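R.Ecl18kI (Enterobacter cloacae, PDB 2GB7) cuts double-stranded DNA as a type II restriction endonuclease, recognising the sequence 5'-CCNGG-3' and cleaving before the first C. Local coordinates at residues N234-F237 with K238-N242; L46-P49 with S50-I53. The protein carries 1 engineered substitution. All coordinates share one frame; numbering follows the deposited sequence.

Overall arrangement
Both contacts are local and lie at helix ends, one where a helix stops and one where a helix starts. Contact 1 (234-242) finishes helix 232-238 at the surface and leads toward strand 245-247, while contact 2 (46-53) is more buried and opens the long helix 49-77 against helices 102-134 and 248-259. Their centres are about 17 Å apart. Lysine ammonium groups and a water serve carbonyls at the helix end and in the loop in contact 1; in contact 2 hydrocarbon and an aromatic edge border one carbonyl, and a carboxylate lies beside the other. The two regions are joined through S50, whose hydroxyl is hydrogen-bonded to the backbone N of V232 at the start of helix 232-238.

Contact 1: N234-F237 with K238-N242; sequences NKNF and KYKNN
K235 and Y239 meet where helix 232-238 unwinds, a worked example of a helix end completed by both backbone and side-chain bonds. Two bonds of helical spacing come first: K238 N to N234 O at 3.0 Å, and Y239 N to K235 O at 2.7 Å. At Y239 the chain then leaves helical geometry. The tight part is formed by K235, Y239 and N234. The aliphatic run of K235 passes along the Y239 backbone, with K235 CE 3.2 Å from Y239 O, before NZ reaches N242 O at 3.0 Å. That ammonium approaches from above the carbonyl plane, 50° out of it, and also bonds V245 O, so one lysine grips the loop and the strand beyond it. The Y239 ring is buried: K238 CB sits over one face near the rim, and K235 CA lies at the edge. N234 runs alongside it with its amide plane at 90° to the ring and ND2 4.2 Å from Y239 CE1; the same ND2 is held by D210 O and T230 OG1. The other side is open to solvent and held by long side chains and a water. Even here F237 and K238, extending side by side, are close, K238 CG coming obliquely within 3.2 Å of F237 CD2, while K238 NZ makes a weak bond to D211 O. K240 doubles back through bends at chi3 (-73°) and chi4, which bring NZ to N236 O at 3.1 Å. K240 N donates to a water 3.1 Å away, which in turn donates a weak bond to F237 O. Inward, Y239 stacks on F213 and bonds F213 O through its hydroxyl; it also touches I218 and V245, so the residue that ends the helix packs its side chain against both helix 215-223 and strand 245-247.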
ATOM      1  N   ASN F 234      10.771 -19.814  -6.250  1.00 11.33           N
ATOM      2  CA  ASN F 234      11.265 -18.462  -6.163  1.00 11.32           C
ATOM      3  C   ASN F 234      12.655 -18.394  -5.563  1.00 11.27           C
ATOM      4  O   ASN F 234      13.496 -17.641  -6.046  1.00 10.68           O
ATOM      5  CB  ASN F 234      10.305 -17.628  -5.330  1.00 12.30           C
ATOM      6  CG  ASN F 234      10.498 -16.143  -5.532  0.50 13.21           C
ATOM      7  OD1 ASN F 234      10.939 -15.687  -6.600  0.50 16.00           O
ATOM      8  ND2 ASN F 234      10.171 -15.363  -4.496  0.50 13.06           N
ATOM      9  N   LYS F 235      12.904 -19.173  -4.513  1.00 11.45           N
ATOM     10  CA  LYS F 235      14.238 -19.180  -3.932  1.00 12.57           C
ATOM     11  C   LYS F 235      15.272 -19.601  -4.962  1.00 13.50           C
ATOM     12  O   LYS F 235      16.283 -18.944  -5.128  1.00 13.33           O
ATOM     13  CB  LYS F 235      14.374 -20.059  -2.682  1.00 13.22           C
ATOM     14  CG  LYS F 235      15.664 -19.623  -1.938  1.00 15.41           C
ATOM     15  CD  LYS F 235      16.267 -20.562  -0.968  1.00 17.51           C
ATOM     16  CE  LYS F 235      17.684 -20.086  -0.709  1.00 15.88           C
ATOM     17  NZ  LYS F 235      18.113 -20.218   0.680  1.00 20.91           N
ATOM     18  N   ASN F 236      15.010 -20.696  -5.655  1.00 13.51           N
ATOM     19  CA  ASN F 236      16.026 -21.247  -6.522  1.00 15.69           C
ATOM     20  C   ASN F 236      16.265 -20.440  -7.775  1.00 15.88           C
ATOM     21  O   ASN F 236      17.367 -20.430  -8.312  1.00 16.96           O
ATOM     22  CB  ASN F 236      15.758 -22.736  -6.760  1.00 15.97           C
ATOM     23  CG  ASN F 236      15.992 -23.554  -5.480  1.00 19.24           C
ATOM     24  OD1 ASN F 236      16.699 -23.111  -4.558  1.00 24.03           O
ATOM     25  ND2 ASN F 236      15.379 -24.721  -5.400  1.00 21.10           N
ATOM     26  N   PHE F 237      15.247 -19.719  -8.206  1.00 16.15           N
ATOM     27  CA  PHE F 237      15.360 -18.907  -9.400  1.00 17.37           C
ATOM     28  C   PHE F 237      16.079 -17.598  -9.113  1.00 17.16           C
ATOM     29  O   PHE F 237      16.921 -17.157  -9.898  1.00 16.55           O
ATOM     30  CB  PHE F 237      13.981 -18.598  -9.965  1.00 17.69           C
ATOM     31  CG  PHE F 237      14.025 -17.782 -11.221  1.00 21.57           C
ATOM     32  CD1 PHE F 237      14.563 -18.317 -12.385  1.00 23.26           C
ATOM     33  CD2 PHE F 237      13.534 -16.484 -11.238  1.00 24.47           C
ATOM     34  CE1 PHE F 237      14.611 -17.573 -13.559  1.00 25.84           C
ATOM     35  CE2 PHE F 237      13.576 -15.726 -12.410  1.00 26.14           C
ATOM     36  CZ  PHE F 237      14.119 -16.274 -13.571  1.00 25.00           C
ATOM     37  N   LYS F 238      15.756 -16.982  -7.980  1.00 17.19           N
ATOM     38  CA  LYS F 238      16.201 -15.618  -7.718  1.00 17.66           C
ATOM     39  C   LYS F 238      17.135 -15.431  -6.515  1.00 17.27           C
ATOM     40  O   LYS F 238      17.864 -14.434  -6.462  1.00 17.21           O
ATOM     41  CB  LYS F 238      14.980 -14.709  -7.586  1.00 18.39           C
ATOM     42  CG  LYS F 238      14.323 -14.359  -8.925  1.00 22.77           C
ATOM     43  CD  LYS F 238      15.082 -13.253  -9.641  1.00 27.12           C
ATOM     44  CE  LYS F 238      14.422 -12.903 -10.969  1.00 31.44           C
ATOM     45  NZ  LYS F 238      12.929 -12.793 -10.841  1.00 34.03           N
ATOM     46  N   TYR F 239      17.108 -16.379  -5.576  1.00 15.99           N
ATOM     47  CA  TYR F 239      17.838 -16.261  -4.298  1.00 15.40           C
ATOM     48  C   TYR F 239      18.595 -17.544  -3.963  1.00 15.41           C
ATOM     49  O   TYR F 239      18.754 -17.912  -2.803  1.00 14.43           O
ATOM     50  CB  TYR F 239      16.851 -15.909  -3.181  1.00 14.78           C
ATOM     51  CG  TYR F 239      16.037 -14.693  -3.546  1.00 14.27           C
ATOM     52  CD1 TYR F 239      14.734 -14.823  -4.011  1.00 12.31           C
ATOM     53  CD2 TYR F 239      16.597 -13.418  -3.466  1.00 13.51           C
ATOM     54  CE1 TYR F 239      13.985 -13.696  -4.379  1.00 13.07           C
ATOM     55  CE2 TYR F 239      15.870 -12.290  -3.838  1.00 14.91           C
ATOM     56  CZ  TYR F 239      14.562 -12.449  -4.295  1.00 12.96           C
ATOM     57  OH  TYR F 239      13.808 -11.371  -4.663  1.00 13.79           O
ATOM     58  N   LYS F 240      19.087 -18.212  -4.999  1.00 16.47           N
ATOM     59  CA  LYS F 240      19.603 -19.562  -4.849  1.00 17.66           C
ATOM     60  C   LYS F 240      20.721 -19.681  -3.811  1.00 18.18           C
ATOM     61  O   LYS F 240      20.707 -20.561  -2.955  1.00 17.96           O
ATOM     62  CB  LYS F 240      20.101 -20.073  -6.199  1.00 17.85           C
ATOM     63  CG  LYS F 240      20.381 -21.561  -6.202  1.00 19.95           C
ATOM     64  CD  LYS F 240      21.113 -21.976  -7.449  1.00 24.47           C
ATOM     65  CE  LYS F 240      20.211 -21.972  -8.687  1.00 28.03           C
ATOM     66  NZ  LYS F 240      19.107 -22.979  -8.614  1.00 30.25           N
ATOM     67  N   ASN F 241      21.691 -18.794  -3.913  1.00 19.06           N
ATOM     68  CA  ASN F 241      22.854 -18.836  -3.045  1.00 20.66           C
ATOM     69  C   ASN F 241      22.506 -18.474  -1.610  1.00 19.70           C
ATOM     70  O   ASN F 241      23.167 -18.920  -0.668  1.00 20.63           O
ATOM     71  CB  ASN F 241      23.894 -17.835  -3.556  1.00 21.58           C
ATOM     72  N   ASN F 242      21.440 -17.690  -1.460  1.00 18.18           N
ATOM     73  CA  ASN F 242      21.318 -16.750  -0.355  1.00 16.09           C
ATOM     74  C   ASN F 242      20.737 -17.392   0.884  1.00 14.54           C
ATOM     75  O   ASN F 242      19.533 -17.605   0.956  1.00 13.05           O
ATOM     76  CB  ASN F 242      20.437 -15.582  -0.793  1.00 16.91           C
ATOM     77  CG  ASN F 242      20.588 -14.388   0.100  1.00 17.49           C
ATOM     78  OD1 ASN F 242      20.789 -14.525   1.308  1.00 17.76           O
ATOM     79  ND2 ASN F 242      20.517 -13.201  -0.482  1.00 20.28           N
TER
HETATM   80  O   HOH W   1      19.058 -17.498  -7.974  1.00 47.82           O

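Contact 2: L46-P49 with S50-I53; sequences LNNP and SEYI
N48 and Y52 are joined by the first backbone bond of helix 49-77, the general way in which a residue just ahead of a helix lends it a carbonyl. N48 holds the N-cap position, yet its side chain makes no capping bond: its ND2 turns back to Y44 O in the preceding helix. Its carbonyl does the work, receiving Y52 N at 3.1 Å in a nearly straight bond (N-H...O angle 163°). E51 folds back beside it, bent at chi2 (79°), which puts OE1 3.3 Å from N48 O although both atoms are acceptors. P49 follows as the first helical residue, where its lack of an N-H costs no helical bond. P49 O accepts I53 N at 2.9 Å, and the I53 side chain closes over the same oxygen, with CG1 3.2 Å and CD1 3.4 Å from P49 O. The Y52 ring also turns its edge to that oxygen, in the ring plane. The proline ring itself rests on F248 and L131 of two other helices. Chemically, then, both carbonyls receive backbone N-H groups, but P49 O is bordered by carbon, whereas N48 O has a carboxylate oxygen beside it. E51, on the exposed side, brings OE1 near OE2 of E249, whose OE1 is hydrogen-bonded to S50 OG; if both carboxylates are ionised, the helix N-terminus would probably offset some of their repulsion.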
ATOM      1  N   LEU F  46       4.058 -30.898   5.682  1.00 14.15           N
ATOM      2  CA  LEU F  46       5.387 -30.644   6.184  1.00 16.15           C
ATOM      3  C   LEU F  46       6.348 -30.691   5.019  1.00 16.20           C
ATOM      4  O   LEU F  46       7.280 -29.881   4.933  1.00 17.81           O
ATOM      5  CB  LEU F  46       5.735 -31.723   7.229  1.00 15.23           C
ATOM      6  CG  LEU F  46       7.051 -31.668   7.984  1.00 20.59           C
ATOM      7  CD1 LEU F  46       7.285 -30.263   8.552  1.00 23.80           C
ATOM      8  CD2 LEU F  46       6.999 -32.709   9.091  1.00 22.21           C
ATOM      9  N   ASN F  47       6.113 -31.628   4.108  1.00 16.51           N
ATOM     10  CA  ASN F  47       7.064 -31.904   3.051  1.00 17.50           C
ATOM     11  C   ASN F  47       6.823 -31.126   1.795  1.00 17.39           C
ATOM     12  O   ASN F  47       7.777 -30.878   1.059  1.00 18.73           O
ATOM     13  CB  ASN F  47       7.112 -33.401   2.705  1.00 18.36           C
ATOM     14  CG  ASN F  47       7.659 -34.244   3.828  1.00 20.08           C
ATOM     15  OD1 ASN F  47       8.505 -33.805   4.618  1.00 24.67           O
ATOM     16  ND2 ASN F  47       7.179 -35.470   3.907  1.00 22.50           N
ATOM     17  N   ASN F  48       5.571 -30.714   1.557  1.00 15.79           N
ATOM     18  CA  ASN F  48       5.171 -30.158   0.256  1.00 14.35           C
ATOM     19  C   ASN F  48       4.533 -28.774   0.379  1.00 12.93           C
ATOM     20  O   ASN F  48       3.629 -28.458  -0.403  1.00 12.94           O
ATOM     21  CB  ASN F  48       4.109 -31.025  -0.455  1.00 15.43           C
ATOM     22  CG  ASN F  48       4.593 -32.427  -0.776  1.00 17.66           C
ATOM     23  OD1 ASN F  48       4.988 -32.707  -1.909  1.00 21.84           O
ATOM     24  ND2 ASN F  48       4.594 -33.301   0.222  1.00 19.50           N
ATOM     25  N   PRO F  49       5.011 -27.929   1.284  1.00 12.36           N
ATOM     26  CA  PRO F  49       4.286 -26.642   1.412  1.00 11.53           C
ATOM     27  C   PRO F  49       4.258 -25.730   0.203  1.00 10.49           C
ATOM     28  O   PRO F  49       3.232 -25.098  -0.116  1.00  9.42           O
ATOM     29  CB  PRO F  49       4.940 -25.994   2.636  1.00 12.59           C
ATOM     30  CG  PRO F  49       6.308 -26.589   2.706  1.00 11.94           C
ATOM     31  CD  PRO F  49       6.169 -27.997   2.180  1.00 12.29           C
ATOM     32  N   SER F  50       5.395 -25.623  -0.482  1.00 11.13           N
ATOM     33  CA  SER F  50       5.437 -24.706  -1.631  1.00  9.89           C
ATOM     34  C   SER F  50       4.470 -25.119  -2.715  1.00 11.06           C
ATOM     35  O   SER F  50       3.780 -24.294  -3.308  1.00  9.98           O
ATOM     36  CB  SER F  50       6.833 -24.548  -2.224  1.00 11.12           C
ATOM     37  OG  SER F  50       7.722 -23.942  -1.305  1.00 10.74           O
ATOM     38  N   GLU F  51       4.449 -26.422  -2.973  1.00 10.57           N
ATOM     39  CA  GLU F  51       3.544 -26.964  -3.968  1.00 11.04           C
ATOM     40  C   GLU F  51       2.096 -26.732  -3.601  1.00 10.47           C
ATOM     41  O   GLU F  51       1.298 -26.365  -4.463  1.00 11.79           O
ATOM     42  CB  GLU F  51       3.811 -28.458  -4.152  1.00 10.95           C
ATOM     43  CG  GLU F  51       5.173 -28.757  -4.783  0.50 10.83           C
ATOM     44  CD  GLU F  51       6.326 -28.662  -3.788  0.50 11.30           C
ATOM     45  OE1 GLU F  51       6.082 -28.431  -2.578  0.50  8.63           O
ATOM     46  OE2 GLU F  51       7.494 -28.846  -4.205  0.50 11.28           O
ATOM     47  N   TYR F  52       1.766 -26.964  -2.335  1.00 10.77           N
ATOM     48  CA  TYR F  52       0.425 -26.772  -1.838  1.00 10.09           C
ATOM     49  C   TYR F  52       0.005 -25.300  -2.023  1.00 10.05           C
ATOM     50  O   TYR F  52      -1.078 -25.003  -2.547  1.00 10.11           O
ATOM     51  CB  TYR F  52       0.327 -27.239  -0.383  1.00 10.87           C
ATOM     52  CG  TYR F  52      -0.744 -26.543   0.387  1.00 11.55           C
ATOM     53  CD1 TYR F  52      -2.068 -27.010   0.389  1.00 12.93           C
ATOM     54  CD2 TYR F  52      -0.447 -25.384   1.097  1.00 12.13           C
ATOM     55  CE1 TYR F  52      -3.059 -26.332   1.092  1.00 11.08           C
ATOM     56  CE2 TYR F  52      -1.427 -24.694   1.776  1.00 10.36           C
ATOM     57  CZ  TYR F  52      -2.708 -25.190   1.793  1.00 12.27           C
ATOM     58  OH  TYR F  52      -3.683 -24.488   2.449  1.00 11.66           O
ATOM     59  N   ILE F  53       0.884 -24.381  -1.626  1.00  9.53           N
ATOM     60  CA  ILE F  53       0.577 -22.952  -1.725  1.00 10.12           C
ATOM     61  C   ILE F  53       0.293 -22.519  -3.165  1.00 10.66           C
ATOM     62  O   ILE F  53      -0.712 -21.857  -3.431  1.00 10.65           O
ATOM     63  CB  ILE F  53       1.731 -22.121  -1.134  1.00 10.19           C
ATOM     64  CG1 ILE F  53       1.758 -22.303   0.379  1.00 11.73           C
ATOM     65  CG2 ILE F  53       1.588 -20.633  -1.509  1.00 11.05           C
ATOM     66  CD1 ILE F  53       3.077 -21.868   1.040  1.00 10.81           C
TER